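Side-chain contacts in hydroxyindole o-methyltransferase (Homo sapiens, PDB 4A6D), which catalyses the last step of melatonin synthesis, transferring the methyl group of S-adenosylmethionine to the hydroxyl of N-acetylserotonin: residues A145-E150 / F209-V214; Q155-L160 / G188-L193. One frame throughout, in Å; residues are numbered along the deposited sequence.

Interaction 1: residues A145-E150 / F209-V214; sequences AIYRSE and FDIPEV. With SAM (S-adenosylmethionine), chain D.
Y147 and I211 meet beside the ribose of S-adenosylmethionine, where CE2 of the tyrosine lies 3.7 Å from CD1 of I211, the methyl coming in at the ring edge. V214 reaches the same ring carbon, its CG2 3.7 Å from Y147 CE2, with the two side chains roughly perpendicular. With CG anti to its own carbonyl carbon (chi1 -46°), Y147 lays the CE2 side of its ring alongside these two methyls, and its OH donates to SAM O2' at 2.7 Å, an oxygen lying in the plane of the ring. O2' in turn donates a hydrogen bond to D210 OD1 at 2.6 Å, and SAM O3' donates one to D210 OD2 at 2.8 Å; the carboxylate thus takes both ribose hydroxyls. Its OD1 also accepts a hydrogen bond from I211 N at 2.8 Å on the anti side, which helps fix its rotation. Replacing D210 by alanine removes the carboxylate and would probably leave both ribose hydroxyls without their acceptor and the ribose freer to shift. Around this buried cluster the packing thins: E150 and E213 are exposed and their side chains make no contact across, E150 pairing instead with R153. Y147 follows helix 142-146, while D210 ends strand 205-210 and I211 holds the N-cap position of helix 212-221; helix 150-161 covers this junction through F156 against Y147 and M157 against V214.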
# COMPACT_ATOMS: atom_id res chain seq x y z
N ALA A 145 -17.96 10.30 -13.16
CA ALA A 145 -16.99 9.21 -13.03
C ALA A 145 -16.88 8.79 -11.55
O ALA A 145 -16.83 7.58 -11.26
CB ALA A 145 -15.64 9.64 -13.56
N ILE A 146 -16.86 9.78 -10.62
CA ILE A 146 -16.80 9.60 -9.15
C ILE A 146 -18.13 8.97 -8.63
O ILE A 146 -18.08 8.07 -7.79
CB ILE A 146 -16.41 10.93 -8.43
CG1 ILE A 146 -14.95 11.34 -8.77
CG2 ILE A 146 -16.64 10.86 -6.91
CD1 ILE A 146 -14.54 12.74 -8.37
N TYR A 147 -19.32 9.43 -9.14
CA TYR A 147 -20.63 8.88 -8.77
C TYR A 147 -21.17 7.99 -9.92
O TYR A 147 -22.26 8.21 -10.45
CB TYR A 147 -21.65 9.98 -8.41
CG TYR A 147 -21.17 11.08 -7.49
CD1 TYR A 147 -20.48 10.78 -6.32
CD2 TYR A 147 -21.49 12.41 -7.73
CE1 TYR A 147 -20.07 11.79 -5.44
CE2 TYR A 147 -21.08 13.43 -6.86
CZ TYR A 147 -20.38 13.11 -5.71
OH TYR A 147 -19.98 14.10 -4.85
N ARG A 148 -20.37 6.97 -10.29
CA ARG A 148 -20.69 6.02 -11.37
C ARG A 148 -21.93 5.13 -11.12
O ARG A 148 -22.42 4.49 -12.06
CB ARG A 148 -19.44 5.23 -11.84
CG ARG A 148 -18.51 4.71 -10.74
CD ARG A 148 -17.29 4.01 -11.32
NE ARG A 148 -16.52 3.31 -10.29
CZ ARG A 148 -16.71 2.04 -9.94
NH1 ARG A 148 -17.65 1.31 -10.54
NH2 ARG A 148 -15.97 1.49 -8.99
N SER A 149 -22.46 5.13 -9.86
CA SER A 149 -23.68 4.43 -9.40
C SER A 149 -24.24 5.05 -8.09
O SER A 149 -23.52 5.76 -7.38
CB SER A 149 -23.45 2.92 -9.26
OG SER A 149 -23.20 2.50 -7.93
N GLU A 150 -25.54 4.77 -7.77
CA GLU A 150 -26.23 5.25 -6.56
C GLU A 150 -25.52 4.81 -5.26
O GLU A 150 -25.22 5.65 -4.41
CB GLU A 150 -27.70 4.82 -6.57
CG GLU A 150 -28.61 5.81 -7.27
CD GLU A 150 -29.45 6.70 -6.37
OE1 GLU A 150 -28.90 7.26 -5.40
OE2 GLU A 150 -30.67 6.83 -6.65
N PHE A 209 -25.06 23.55 -0.44
CA PHE A 209 -25.20 23.58 -1.90
C PHE A 209 -24.44 22.42 -2.55
O PHE A 209 -23.26 22.23 -2.31
CB PHE A 209 -24.74 24.93 -2.48
CG PHE A 209 -25.07 25.14 -3.93
CD1 PHE A 209 -24.25 24.62 -4.94
CD2 PHE A 209 -26.23 25.81 -4.31
CE1 PHE A 209 -24.57 24.81 -6.28
CE2 PHE A 209 -26.53 26.02 -5.65
CZ PHE A 209 -25.70 25.53 -6.63
N ASP A 210 -25.13 21.66 -3.40
CA ASP A 210 -24.52 20.54 -4.11
C ASP A 210 -25.36 20.15 -5.31
O ASP A 210 -26.43 20.72 -5.53
CB ASP A 210 -24.24 19.35 -3.16
CG ASP A 210 -22.92 18.65 -3.46
OD1 ASP A 210 -22.80 18.06 -4.56
OD2 ASP A 210 -22.02 18.67 -2.57
N ILE A 211 -24.86 19.18 -6.11
CA ILE A 211 -25.54 18.70 -7.31
C ILE A 211 -26.82 17.95 -6.90
O ILE A 211 -26.80 17.29 -5.85
CB ILE A 211 -24.60 17.86 -8.23
CG1 ILE A 211 -24.18 16.53 -7.58
CG2 ILE A 211 -23.39 18.69 -8.71
CD1 ILE A 211 -23.73 15.45 -8.53
N PRO A 212 -27.92 18.07 -7.72
CA PRO A 212 -29.20 17.41 -7.40
C PRO A 212 -29.17 15.99 -6.86
O PRO A 212 -29.98 15.69 -5.99
CB PRO A 212 -29.94 17.45 -8.73
CG PRO A 212 -29.48 18.72 -9.35
CD PRO A 212 -28.04 18.87 -8.97
N GLU A 213 -28.28 15.13 -7.38
CA GLU A 213 -28.11 13.74 -7.00
C GLU A 213 -27.58 13.59 -5.55
O GLU A 213 -27.97 12.65 -4.85
CB GLU A 213 -27.17 13.03 -7.99
CG GLU A 213 -27.64 13.09 -9.45
CD GLU A 213 -27.09 14.21 -10.32
OE1 GLU A 213 -27.19 15.40 -9.93
OE2 GLU A 213 -26.58 13.89 -11.42
N VAL A 214 -26.68 14.51 -5.13
CA VAL A 214 -26.10 14.51 -3.79
C VAL A 214 -27.13 14.99 -2.78
O VAL A 214 -27.33 14.35 -1.75
CB VAL A 214 -24.75 15.29 -3.73
CG1 VAL A 214 -24.30 15.55 -2.28
CG2 VAL A 214 -23.66 14.54 -4.49
N SAM D . -17.25 19.64 1.16
CA SAM D . -17.37 18.18 1.40
C SAM D . -16.33 17.54 2.35
O SAM D . -15.24 18.07 2.44
OXT SAM D . -16.55 16.49 3.03
CB SAM D . -17.41 17.52 0.04
CG SAM D . -16.08 17.59 -0.72
SD SAM D . -16.28 16.65 -2.28
CE SAM D . -14.61 16.43 -2.73
C5' SAM D . -16.62 17.94 -3.52
C4' SAM D . -18.13 18.20 -3.43
O4' SAM D . -18.40 19.12 -4.47
C3' SAM D . -18.99 16.91 -3.72
O3' SAM D . -19.99 16.72 -2.70
C2' SAM D . -19.55 17.19 -5.15
O2' SAM D . -20.81 16.61 -5.49
C1' SAM D . -19.63 18.73 -5.13
N9 SAM D . -19.67 19.31 -6.48
C8 SAM D . -18.85 18.98 -7.55
N7 SAM D . -19.15 19.71 -8.59
C5 SAM D . -20.24 20.52 -8.28
C6 SAM D . -21.02 21.47 -8.96
N6 SAM D . -20.69 21.79 -10.24
N1 SAM D . -22.03 22.12 -8.29
C2 SAM D . -22.36 21.80 -7.04
N3 SAM D . -21.64 20.89 -6.37
C4 SAM D . -20.57 20.28 -6.91

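Interaction 2: residues Q155-L160 / G188-L193; sequences QFMQAL and GGAGAL. With SAM (S-adenosylmethionine), chain D.
The glycine-rich turn after strand 182-186, part of the S-adenosylmethionine site, is packed against helix 150-161 through M157 and A190. The methionine's terminal methyl does the touching: CE lies 3.9 Å from A190 CA and 4.0 Å from A190 CB, so it rests on the alanine's backbone as well as its methyl. The chain runs extended through chi2 and bends at chi3 (65°), which brings CE round to the turn. The CA atoms of M157 and A190 are 6.1 Å apart, and a small residue at A190 fits this approach. G188 to G191 form a type II' beta turn, closed by G191 N to G188 O at 3.2 Å, and G189 takes the positive phi (60°) expected there. The sequence and the strand-turn-helix course are consistent with the glycine-rich loop of Rossmann-like methyltransferases. G189 CA approaches SAM O3' at 3.8 Å. From the helix, L160 sends CD2 to within 3.6 Å of SAM SD, while its other methyl, CD1, sits 3.5 Å above the centre of the F156 ring. That ring turns its edge to the sulfur. M157 also touches T217 and A218 of helix 212-221.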
# COMPACT_ATOMS: atom_id res chain seq x y z
N GLN A 155 -21.63 5.71 -0.78
CA GLN A 155 -20.33 5.37 -0.20
C GLN A 155 -19.37 6.57 -0.20
O GLN A 155 -18.78 6.85 0.85
CB GLN A 155 -19.72 4.08 -0.83
CG GLN A 155 -18.23 3.83 -0.55
CD GLN A 155 -17.91 3.19 0.79
OE1 GLN A 155 -17.44 2.04 0.86
NE2 GLN A 155 -18.04 3.94 1.89
N PHE A 156 -19.25 7.29 -1.33
CA PHE A 156 -18.39 8.48 -1.42
C PHE A 156 -18.80 9.51 -0.34
O PHE A 156 -17.95 9.99 0.42
CB PHE A 156 -18.48 9.13 -2.83
CG PHE A 156 -17.57 10.32 -3.03
CD1 PHE A 156 -16.23 10.15 -3.36
CD2 PHE A 156 -18.05 11.62 -2.85
CE1 PHE A 156 -15.38 11.26 -3.52
CE2 PHE A 156 -17.20 12.74 -3.01
CZ PHE A 156 -15.88 12.55 -3.36
N MET A 157 -20.11 9.79 -0.26
CA MET A 157 -20.73 10.73 0.68
C MET A 157 -20.53 10.35 2.14
O MET A 157 -20.28 11.23 2.97
CB MET A 157 -22.22 10.86 0.37
CG MET A 157 -22.49 11.74 -0.82
SD MET A 157 -24.25 11.81 -1.22
CE MET A 157 -24.89 12.64 0.26
N GLN A 158 -20.64 9.03 2.45
CA GLN A 158 -20.45 8.51 3.80
C GLN A 158 -18.97 8.62 4.15
O GLN A 158 -18.64 8.92 5.30
CB GLN A 158 -20.86 7.03 3.87
CG GLN A 158 -22.36 6.71 3.80
CD GLN A 158 -22.56 5.21 3.60
OE1 GLN A 158 -21.96 4.58 2.72
NE2 GLN A 158 -23.38 4.60 4.44
N ALA A 159 -18.09 8.38 3.16
CA ALA A 159 -16.64 8.39 3.33
C ALA A 159 -16.14 9.77 3.68
O ALA A 159 -15.44 9.94 4.68
CB ALA A 159 -15.95 7.87 2.06
N LEU A 160 -16.54 10.76 2.89
CA LEU A 160 -16.14 12.16 3.08
C LEU A 160 -16.57 12.85 4.36
O LEU A 160 -15.80 13.67 4.89
CB LEU A 160 -16.34 13.00 1.81
CG LEU A 160 -15.14 12.91 0.83
CD1 LEU A 160 -15.11 11.59 0.06
CD2 LEU A 160 -15.12 14.05 -0.13
N GLY A 188 -21.19 21.09 -0.22
CA GLY A 188 -21.31 20.64 1.16
C GLY A 188 -21.60 19.17 1.40
O GLY A 188 -21.56 18.72 2.55
N GLY A 189 -21.92 18.43 0.33
CA GLY A 189 -22.20 17.00 0.38
C GLY A 189 -23.37 16.63 1.27
O GLY A 189 -24.45 17.21 1.16
N ALA A 190 -23.12 15.68 2.20
CA ALA A 190 -24.11 15.18 3.17
C ALA A 190 -24.49 16.21 4.25
O ALA A 190 -25.50 16.02 4.94
CB ALA A 190 -23.60 13.90 3.82
N GLY A 191 -23.67 17.26 4.39
CA GLY A 191 -23.87 18.35 5.35
C GLY A 191 -23.26 18.16 6.72
O GLY A 191 -23.68 18.82 7.67
N ALA A 192 -22.25 17.26 6.84
CA ALA A 192 -21.56 16.95 8.09
C ALA A 192 -20.88 18.19 8.68
O ALA A 192 -21.10 18.52 9.85
CB ALA A 192 -20.54 15.85 7.87
N LEU A 193 -20.10 18.91 7.85
CA LEU A 193 -19.41 20.13 8.24
C LEU A 193 -20.42 21.21 8.67
O LEU A 193 -20.22 21.86 9.69
CB LEU A 193 -18.48 20.61 7.11
CG LEU A 193 -17.33 21.56 7.50
CD1 LEU A 193 -16.39 20.94 8.56
CD2 LEU A 193 -16.57 21.97 6.28
N SAM D . -17.25 19.64 1.16
CA SAM D . -17.37 18.18 1.40
C SAM D . -16.33 17.54 2.35
O SAM D . -15.24 18.07 2.44
OXT SAM D . -16.55 16.49 3.03
CB SAM D . -17.41 17.52 0.04
CG SAM D . -16.08 17.59 -0.72
SD SAM D . -16.28 16.65 -2.28
CE SAM D . -14.61 16.43 -2.73
C5' SAM D . -16.62 17.94 -3.52
C4' SAM D . -18.13 18.20 -3.43
O4' SAM D . -18.40 19.12 -4.47
C3' SAM D . -18.99 16.91 -3.72
O3' SAM D . -19.99 16.72 -2.70
C2' SAM D . -19.55 17.19 -5.15
O2' SAM D . -20.81 16.61 -5.49
C1' SAM D . -19.63 18.73 -5.13
N9 SAM D . -19.67 19.31 -6.48
C8 SAM D . -18.85 18.98 -7.55
N7 SAM D . -19.15 19.71 -8.59
C5 SAM D . -20.24 20.52 -8.28
C6 SAM D . -21.02 21.47 -8.96
N6 SAM D . -20.69 21.79 -10.24
N1 SAM D . -22.03 22.12 -8.29
C2 SAM D . -22.36 21.80 -7.04
N3 SAM D . -21.64 20.89 -6.37
C4 SAM D . -20.57 20.28 -6.91

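Overall arrangement
Interactions 1 and 2 have centres 11 Å apart and adjoin the same S-adenosylmethionine, with interaction 2 nested in sequence inside the loop that interaction 1 closes. They join directly where D210 OD2 lies 2.9 Å from G189 N, a probable hydrogen bond that ties the ribose-binding carboxylate to the glycine-rich turn; F209 O to G188 N at 3.1 Å probably adds a backbone bond between strand 205-210 and the start of that turn. On the helical side, Y147 CE1 packs 3.3 Å from F156 CD2. Both contacts meet at the ribose, from which 209-214 extends to the adenine and 155-160 to the sulfonium and its methyl. W164, D236 and R252 are among the other residues that hydrogen-bond the cofactor.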